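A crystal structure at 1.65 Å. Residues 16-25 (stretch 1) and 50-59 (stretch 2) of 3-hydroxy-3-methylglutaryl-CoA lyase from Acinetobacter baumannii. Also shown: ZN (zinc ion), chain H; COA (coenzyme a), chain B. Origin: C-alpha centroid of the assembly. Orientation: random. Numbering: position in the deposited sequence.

Stretch 1, residues 16-25: LVVQEVSPRD
Stretch 2, residues 50-59: GFSRIEAGSF

Strands 17-20 and 53-58 run side by side in the same direction, their axes 16° apart and 4.9 Å at closest approach. A single parallel bridge sets the register: E20 (phi/psi -98/129) lies opposite I54 (-130/126), both extended (CA to CA, 4.8 Å), with E20 N donating to R53 O at 3.1 Å and E55 N to E20 O at 2.9 Å, both nearly straight. Beyond it V21 (-126/10) occupies the N-cap position, its O accepting from R24 N at 3.1 Å, and the helix carries R24 alongside G57 (CA to CA, 4.6 Å).

E55, R24 and E20 cover the most surface. The CA-to-CB bond of E55 points toward stretch 1, and its chain (chi1 t, chi2 t, chi3 70°) brings OE1 to R24 (chi1 t, chi2 m, chi3 m, chi4 174°). R24 NE donates to E55 OE1 at 2.7 Å, near the guanidinium plane, a salt bridge in which buried opposite charges compensate each other. Water 4 joins the pair, accepting from R24 NH2 at 2.9 Å and donating to E55 OE1 at 2.6 Å.

The CB of E20 (chi1 t, chi2 p, chi3 38°) sits 3.6 Å from the centroid of the F51 ring, over the face, a CH-pi contact. Glutamate suits this place: its aliphatic CB can lie on an aromatic face while OE2 accepts from S22 N at 2.9 Å and S22 OG at 2.6 Å. F51 (chi1 m, chi2 -71°) also packs CE1 against V18 CG1 at 3.8 Å.

Where direct pairing stops, water 1 bridges V18 O and S52 N, and water 3 donates to P23 O and A56 O.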

ATOM      1  N   LEU A  16     -10.777  -4.106  15.570  1.00 17.72           N
ATOM      2  CA  LEU A  16      -9.365  -4.255  15.240  1.00 19.80           C
ATOM      3  C   LEU A  16      -8.567  -3.433  16.241  1.00 18.05           C
ATOM      4  O   LEU A  16      -8.772  -2.217  16.372  1.00 19.94           O
ATOM      5  CB  LEU A  16      -9.069  -3.839  13.795  1.00 20.19           C
ATOM      6  CG  LEU A  16      -7.640  -4.139  13.272  1.00 17.29           C
ATOM      7  CD1 LEU A  16      -7.674  -4.369  11.752  1.00 22.27           C
ATOM      8  CD2 LEU A  16      -6.679  -3.027  13.617  1.00 17.39           C
ATOM      9  N   VAL A  17      -7.650  -4.100  16.936  1.00 16.62           N
ATOM     10  CA  VAL A  17      -6.913  -3.527  18.057  1.00 16.24           C
ATOM     11  C   VAL A  17      -5.592  -2.993  17.518  1.00 19.70           C
ATOM     12  O   VAL A  17      -4.665  -3.762  17.255  1.00 18.54           O
ATOM     13  CB  VAL A  17      -6.676  -4.573  19.149  1.00 17.50           C
ATOM     14  CG1 VAL A  17      -5.903  -3.968  20.304  1.00 20.21           C
ATOM     15  CG2 VAL A  17      -8.012  -5.159  19.629  1.00 19.94           C
ATOM     16  N   VAL A  18      -5.492  -1.670  17.382  1.00 17.33           N
ATOM     17  CA  VAL A  18      -4.304  -1.028  16.821  1.00 17.37           C
ATOM     18  C   VAL A  18      -3.290  -0.796  17.936  1.00 17.08           C
ATOM     19  O   VAL A  18      -3.622  -0.198  18.963  1.00 19.24           O
ATOM     20  CB  VAL A  18      -4.680   0.297  16.136  1.00 17.81           C
ATOM     21  CG1 VAL A  18      -3.429   0.972  15.577  1.00 19.11           C
ATOM     22  CG2 VAL A  18      -5.704   0.055  15.028  1.00 18.07           C
ATOM     23  N   GLN A  19      -2.056  -1.272  17.744  1.00 15.45           N
ATOM     24  CA  GLN A  19      -0.997  -1.179  18.750  1.00 14.45           C
ATOM     25  C   GLN A  19       0.157  -0.371  18.170  1.00 17.09           C
ATOM     26  O   GLN A  19       0.585  -0.614  17.039  1.00 18.62           O
ATOM     27  CB  GLN A  19      -0.553  -2.586  19.186  1.00 16.27           C
ATOM     28  CG  GLN A  19      -1.764  -3.460  19.605  1.00 19.05           C
ATOM     29  CD  GLN A  19      -1.441  -4.904  19.941  1.00 21.88           C
ATOM     30  OE1 GLN A  19      -2.115  -5.505  20.776  1.00 20.52           O
ATOM     31  NE2 GLN A  19      -0.444  -5.483  19.269  1.00 25.55           N
ATOM     32  N   GLU A  20       0.633   0.620  18.926  1.00 14.95           N
ATOM     33  CA  GLU A  20       1.536   1.633  18.384  1.00 15.40           C
ATOM     34  C   GLU A  20       2.981   1.287  18.721  1.00 17.87           C
ATOM     35  O   GLU A  20       3.298   1.000  19.884  1.00 20.85           O
ATOM     36  CB  GLU A  20       1.169   3.016  18.936  1.00 18.76           C
ATOM     37  CG  GLU A  20       2.127   4.148  18.506  1.00 22.84           C
ATOM     38  CD  GLU A  20       2.177   4.363  16.997  1.00 24.49           C
ATOM     39  OE1 GLU A  20       1.123   4.257  16.318  1.00 19.93           O
ATOM     40  OE2 GLU A  20       3.286   4.629  16.477  1.00 21.70           O
ATOM     41  N   VAL A  21       3.854   1.289  17.703  1.00 15.95           N
ATOM     42  CA  VAL A  21       5.261   0.935  17.931  1.00 14.12           C
ATOM     43  C   VAL A  21       6.240   1.994  17.428  1.00 18.74           C
ATOM     44  O   VAL A  21       7.454   1.745  17.390  1.00 17.23           O
ATOM     45  CB  VAL A  21       5.602  -0.437  17.307  1.00 16.53           C
ATOM     46  CG1 VAL A  21       4.676  -1.545  17.861  1.00 20.56           C
ATOM     47  CG2 VAL A  21       5.549  -0.388  15.769  1.00 19.90           C
ATOM     48  N   SER A  22       5.769   3.183  17.047  1.00 17.72           N
ATOM     49  CA  SER A  22       6.730   4.165  16.547  1.00 18.20           C
ATOM     50  C   SER A  22       7.821   4.554  17.551  1.00 18.90           C
ATOM     51  O   SER A  22       8.938   4.836  17.086  1.00 18.64           O
ATOM     52  CB  SER A  22       6.043   5.443  16.032  1.00 21.19           C
ATOM     53  OG  SER A  22       5.380   6.119  17.061  1.00 20.51           O
ATOM     54  N   PRO A  23       7.601   4.604  18.868  1.00 17.96           N
ATOM     55  CA  PRO A  23       8.703   5.004  19.755  1.00 16.08           C
ATOM     56  C   PRO A  23       9.821   3.998  19.805  1.00 22.95           C
ATOM     57  O   PRO A  23      10.911   4.348  20.266  1.00 21.41           O
ATOM     58  CB  PRO A  23       8.032   5.148  21.127  1.00 18.74           C
ATOM     59  CG  PRO A  23       6.553   5.377  20.808  1.00 18.83           C
ATOM     60  CD  PRO A  23       6.335   4.479  19.618  1.00 15.63           C
ATOM     61  N   ARG A  24       9.580   2.759  19.375  1.00 17.75           N
ATOM     62  CA  ARG A  24      10.596   1.712  19.399  1.00 18.69           C
ATOM     63  C   ARG A  24      11.012   1.374  17.964  1.00 17.05           C
ATOM     64  O   ARG A  24      12.115   1.732  17.544  1.00 18.29           O
ATOM     65  CB  ARG A  24      10.053   0.489  20.145  1.00 19.81           C
ATOM     66  CG  ARG A  24      11.100  -0.567  20.555  1.00 19.65           C
ATOM     67  CD  ARG A  24      11.567  -1.429  19.379  1.00 20.83           C
ATOM     68  NE  ARG A  24      10.482  -2.239  18.812  1.00 22.81           N
ATOM     69  CZ  ARG A  24      10.610  -2.982  17.718  1.00 24.61           C
ATOM     70  NH1 ARG A  24      11.773  -3.022  17.075  1.00 25.80           N
ATOM     71  NH2 ARG A  24       9.585  -3.699  17.276  1.00 28.43           N
ATOM     72  N   ASP A  25      10.143   0.706  17.198  1.00 19.69           N
ATOM     73  CA  ASP A  25      10.504   0.333  15.834  1.00 16.88           C
ATOM     74  C   ASP A  25      10.761   1.570  14.989  1.00 17.50           C
ATOM     75  O   ASP A  25      11.681   1.591  14.163  1.00 21.69           O
ATOM     76  CB  ASP A  25       9.387  -0.517  15.225  1.00 22.02           C
ATOM     77  CG  ASP A  25       9.897  -1.551  14.252  1.00 25.98           C
ATOM     78  OD1 ASP A  25      10.993  -1.377  13.661  1.00 27.31           O
ATOM     79  OD2 ASP A  25       9.192  -2.562  14.066  1.00 21.80           O
ATOM     80  N   GLY A  50      -5.875   6.674  21.857  1.00 19.18           N
ATOM     81  CA  GLY A  50      -6.787   5.552  22.007  1.00 18.42           C
ATOM     82  C   GLY A  50      -6.144   4.180  22.014  1.00 20.09           C
ATOM     83  O   GLY A  50      -6.870   3.186  22.136  1.00 21.13           O
ATOM     84  N   PHE A  51      -4.814   4.085  21.899  1.00 20.57           N
ATOM     85  CA  PHE A  51      -4.138   2.786  21.859  1.00 16.84           C
ATOM     86  C   PHE A  51      -4.245   2.036  23.179  1.00 17.90           C
ATOM     87  O   PHE A  51      -4.124   2.623  24.257  1.00 23.28           O
ATOM     88  CB  PHE A  51      -2.654   2.971  21.553  1.00 16.58           C
ATOM     89  CG  PHE A  51      -2.397   3.723  20.280  1.00 17.65           C
ATOM     90  CD1 PHE A  51      -2.653   3.134  19.052  1.00 18.06           C
ATOM     91  CD2 PHE A  51      -1.906   5.028  20.316  1.00 17.02           C
ATOM     92  CE1 PHE A  51      -2.424   3.838  17.869  1.00 18.30           C
ATOM     93  CE2 PHE A  51      -1.662   5.740  19.153  1.00 17.58           C
ATOM     94  CZ  PHE A  51      -1.929   5.143  17.911  1.00 18.75           C
ATOM     95  N   SER A  52      -4.421   0.711  23.083  1.00 18.15           N
ATOM     96  CA  SER A  52      -4.379  -0.169  24.244  1.00 18.72           C
ATOM     97  C   SER A  52      -2.959  -0.566  24.625  1.00 20.24           C
ATOM     98  O   SER A  52      -2.719  -0.929  25.786  1.00 22.50           O
ATOM     99  CB  SER A  52      -5.199  -1.434  23.973  1.00 22.39           C
ATOM    100  OG  SER A  52      -4.687  -2.138  22.850  1.00 23.54           O
ATOM    101  N   ARG A  53      -2.033  -0.532  23.667  1.00 18.74           N
ATOM    102  CA  ARG A  53      -0.636  -0.888  23.873  1.00 15.86           C
ATOM    103  C   ARG A  53       0.230   0.085  23.101  1.00 16.75           C
ATOM    104  O   ARG A  53      -0.073   0.406  21.952  1.00 17.64           O
ATOM    105  CB  ARG A  53      -0.331  -2.319  23.403  1.00 19.96           C
ATOM    106  CG  ARG A  53      -0.581  -3.380  24.442  1.00 21.29           C
ATOM    107  CD  ARG A  53      -0.277  -4.791  23.906  1.00 19.30           C
ATOM    108  NE  ARG A  53      -0.221  -5.785  24.974  1.00 21.27           N
ATOM    109  CZ  ARG A  53      -1.290  -6.354  25.529  1.00 24.62           C
ATOM    110  NH1 ARG A  53      -2.516  -6.028  25.120  1.00 24.30           N
ATOM    111  NH2 ARG A  53      -1.142  -7.257  26.491  1.00 26.33           N
ATOM    112  N   ILE A  54       1.298   0.561  23.741  1.00 18.54           N
ATOM    113  CA  ILE A  54       2.313   1.385  23.090  1.00 17.68           C
ATOM    114  C   ILE A  54       3.657   0.772  23.442  1.00 18.35           C
ATOM    115  O   ILE A  54       3.947   0.564  24.624  1.00 19.59           O
ATOM    116  CB  ILE A  54       2.261   2.858  23.554  1.00 19.51           C
ATOM    117  CG1 ILE A  54       0.921   3.510  23.166  1.00 18.61           C
ATOM    118  CG2 ILE A  54       3.436   3.665  22.949  1.00 18.79           C
ATOM    119  CD1 ILE A  54       0.688   4.913  23.768  1.00 20.99           C
ATOM    120  N   GLU A  55       4.461   0.463  22.433  1.00 18.82           N
ATOM    121  CA  GLU A  55       5.812  -0.036  22.685  1.00 19.55           C
ATOM    122  C   GLU A  55       6.696   1.198  22.825  1.00 18.69           C
ATOM    123  O   GLU A  55       7.051   1.844  21.831  1.00 22.62           O
ATOM    124  CB  GLU A  55       6.267  -0.977  21.571  1.00 19.98           C
ATOM    125  CG  GLU A  55       7.454  -1.850  21.986  1.00 27.68           C
ATOM    126  CD  GLU A  55       7.654  -3.043  21.059  1.00 42.48           C
ATOM    127  OE1 GLU A  55       8.055  -2.826  19.896  1.00 39.54           O
ATOM    128  OE2 GLU A  55       7.389  -4.190  21.485  1.00 39.59           O
ATOM    129  N   ALA A  56       7.033   1.535  24.075  1.00 19.07           N
ATOM    130  CA  ALA A  56       7.675   2.803  24.410  1.00 19.45           C
ATOM    131  C   ALA A  56       9.190   2.782  24.244  1.00 20.52           C
ATOM    132  O   ALA A  56       9.804   3.854  24.264  1.00 21.78           O
ATOM    133  CB  ALA A  56       7.339   3.206  25.849  1.00 22.24           C
ATOM    134  N   GLY A  57       9.808   1.618  24.093  1.00 19.82           N
ATOM    135  CA  GLY A  57      11.245   1.577  23.901  1.00 21.87           C
ATOM    136  C   GLY A  57      11.766   0.159  24.000  1.00 21.57           C
ATOM    137  O   GLY A  57      11.001  -0.813  24.030  1.00 20.25           O
ATOM    138  N   SER A  58      13.095   0.064  24.044  1.00 19.92           N
ATOM    139  CA  SER A  58      13.804  -1.205  24.100  1.00 18.27           C
ATOM    140  C   SER A  58      14.825  -1.165  25.218  1.00 21.22           C
ATOM    141  O   SER A  58      15.322  -0.097  25.590  1.00 22.85           O
ATOM    142  CB  SER A  58      14.566  -1.508  22.797  1.00 24.19           C
ATOM    143  OG  SER A  58      13.686  -1.656  21.717  1.00 29.78           O
ATOM    144  N   PHE A  59      15.176  -2.343  25.717  1.00 21.56           N
ATOM    145  CA  PHE A  59      16.245  -2.483  26.700  1.00 23.45           C
ATOM    146  C   PHE A  59      17.311  -3.386  26.098  1.00 21.58           C
ATOM    147  O   PHE A  59      17.447  -4.553  26.463  1.00 26.35           O
ATOM    148  CB  PHE A  59      15.676  -2.990  28.030  1.00 24.01           C
ATOM    149  CG  PHE A  59      14.721  -2.002  28.642  1.00 26.66           C
ATOM    150  CD1 PHE A  59      15.195  -0.997  29.471  1.00 29.43           C
ATOM    151  CD2 PHE A  59      13.374  -2.029  28.325  1.00 25.32           C
ATOM    152  CE1 PHE A  59      14.332  -0.055  30.003  1.00 29.65           C
ATOM    153  CE2 PHE A  59      12.501  -1.080  28.845  1.00 28.09           C
ATOM    154  CZ  PHE A  59      12.990  -0.096  29.697  1.00 27.55           C
TER
HETATM  155 ZN    ZN H 507       9.472  -4.437  13.212  1.00 25.69          ZN
HETATM  156  N1A COA B 501      20.953  -3.992  27.533  0.86 26.43           N
HETATM  157  C2A COA B 501      22.081  -3.304  27.759  0.86 29.45           C
HETATM  158  N3A COA B 501      23.334  -3.746  27.860  0.86 32.50           N
HETATM  159  C4A COA B 501      23.379  -5.077  27.690  0.86 28.26           C
HETATM  160  C5A COA B 501      22.316  -5.919  27.441  0.86 27.42           C
HETATM  161  C6A COA B 501      21.038  -5.335  27.358  0.86 27.02           C
HETATM  162  N6A COA B 501      19.926  -6.029  27.134  0.86 23.60           N
HETATM  163  N7A COA B 501      22.757  -7.231  27.328  0.86 26.49           N
HETATM  164  C8A COA B 501      24.057  -7.160  27.504  0.86 31.64           C
HETATM  165  N9A COA B 501      24.493  -5.876  27.728  0.86 32.01           N
HETATM  166  C1B COA B 501      25.862  -5.426  27.992  0.86 35.65           C
HETATM  167  C2B COA B 501      26.526  -6.101  29.190  0.86 39.81           C
HETATM  168  O2B COA B 501      26.148  -5.584  30.447  0.86 50.30           O
HETATM  169  C3B COA B 501      27.993  -5.882  28.831  0.86 49.90           C
HETATM  170  O3B COA B 501      28.346  -4.511  28.984  0.86 67.76           O
HETATM  171  P3B COA B 501      29.952  -4.348  29.092  0.86 75.29           P
HETATM  172  O7A COA B 501      30.516  -4.311  27.682  0.86 73.36           O
HETATM  173  O8A COA B 501      30.439  -5.557  29.868  0.86 72.73           O
HETATM  174  O9A COA B 501      30.198  -3.053  29.844  0.86 80.87           O
HETATM  175  C4B COA B 501      27.935  -6.299  27.372  0.86 47.34           C
HETATM  176  O4B COA B 501      26.688  -5.726  26.888  0.86 39.76           O
HETATM  177  C5B COA B 501      27.851  -7.796  27.229  0.86 49.22           C
HETATM  178  O5B COA B 501      27.837  -8.141  25.836  0.86 51.14           O
HETATM  179  P1A COA B 501      27.273  -9.589  25.461  0.86 48.40           P
HETATM  180  O1A COA B 501      26.443 -10.124  26.580  0.86 39.29           O
HETATM  181  O2A COA B 501      28.368 -10.423  24.882  0.86 57.64           O
HETATM  182  O3A COA B 501      26.272  -9.142  24.296  0.86 42.39           O
HETATM  183  P2A COA B 501      26.529  -8.620  22.809  0.86 39.92           P
HETATM  184  O4A COA B 501      26.934  -9.782  21.964  0.86 41.28           O
HETATM  185  O5A COA B 501      27.397  -7.404  22.830  0.86 46.03           O
HETATM  186  O6A COA B 501      25.043  -8.146  22.433  0.86 38.34           O
HETATM  187  CBP COA B 501      22.664  -8.263  22.608  0.86 22.36           C
HETATM  188  CCP COA B 501      23.946  -9.087  22.544  0.86 27.56           C
HETATM  189  CDP COA B 501      21.441  -9.183  22.538  0.86 25.00           C
HETATM  190  CEP COA B 501      22.633  -7.488  23.930  0.86 26.15           C
HETATM  191  CAP COA B 501      22.679  -7.296  21.422  0.86 21.79           C
HETATM  192  OAP COA B 501      22.930  -8.029  20.232  0.86 24.96           O
HETATM  193  C9P COA B 501      21.382  -6.522  21.256  0.86 28.34           C
HETATM  194  O9P COA B 501      21.077  -5.636  22.050  0.86 31.46           O
HETATM  195  N8P COA B 501      20.628  -6.849  20.218  0.86 25.84           N
HETATM  196  C7P COA B 501      19.302  -6.289  19.990  0.86 30.27           C
HETATM  197  C6P COA B 501      19.288  -5.384  18.784  0.86 30.67           C
HETATM  198  C5P COA B 501      17.887  -4.925  18.442  0.86 33.24           C
HETATM  199  O5P COA B 501      17.154  -4.446  19.305  0.86 26.15           O
HETATM  200  N4P COA B 501      17.509  -5.059  17.165  0.86 37.62           N
HETATM  201  C3P COA B 501      16.273  -4.517  16.618  0.86 43.70           C
HETATM  202  C2P COA B 501      15.048  -5.057  17.315  0.86 55.26           C
HETATM  203  S1P COA B 501      15.028  -6.868  17.344  0.86 63.32           S
HETATM  204  O   HOH W   1      -5.516  -0.603  20.811  1.00 19.51           O
HETATM  205  O   HOH W   2      -3.646  -4.697  22.810  1.00 22.73           O
HETATM  206  O   HOH W   3      11.603   5.417  22.834  1.00 21.53           O
HETATM  207  O   HOH W   4       6.976  -4.573  18.249  1.00 31.95           O
HETATM  208  O   HOH W   5      11.587  -3.879  12.856  1.00 25.41           O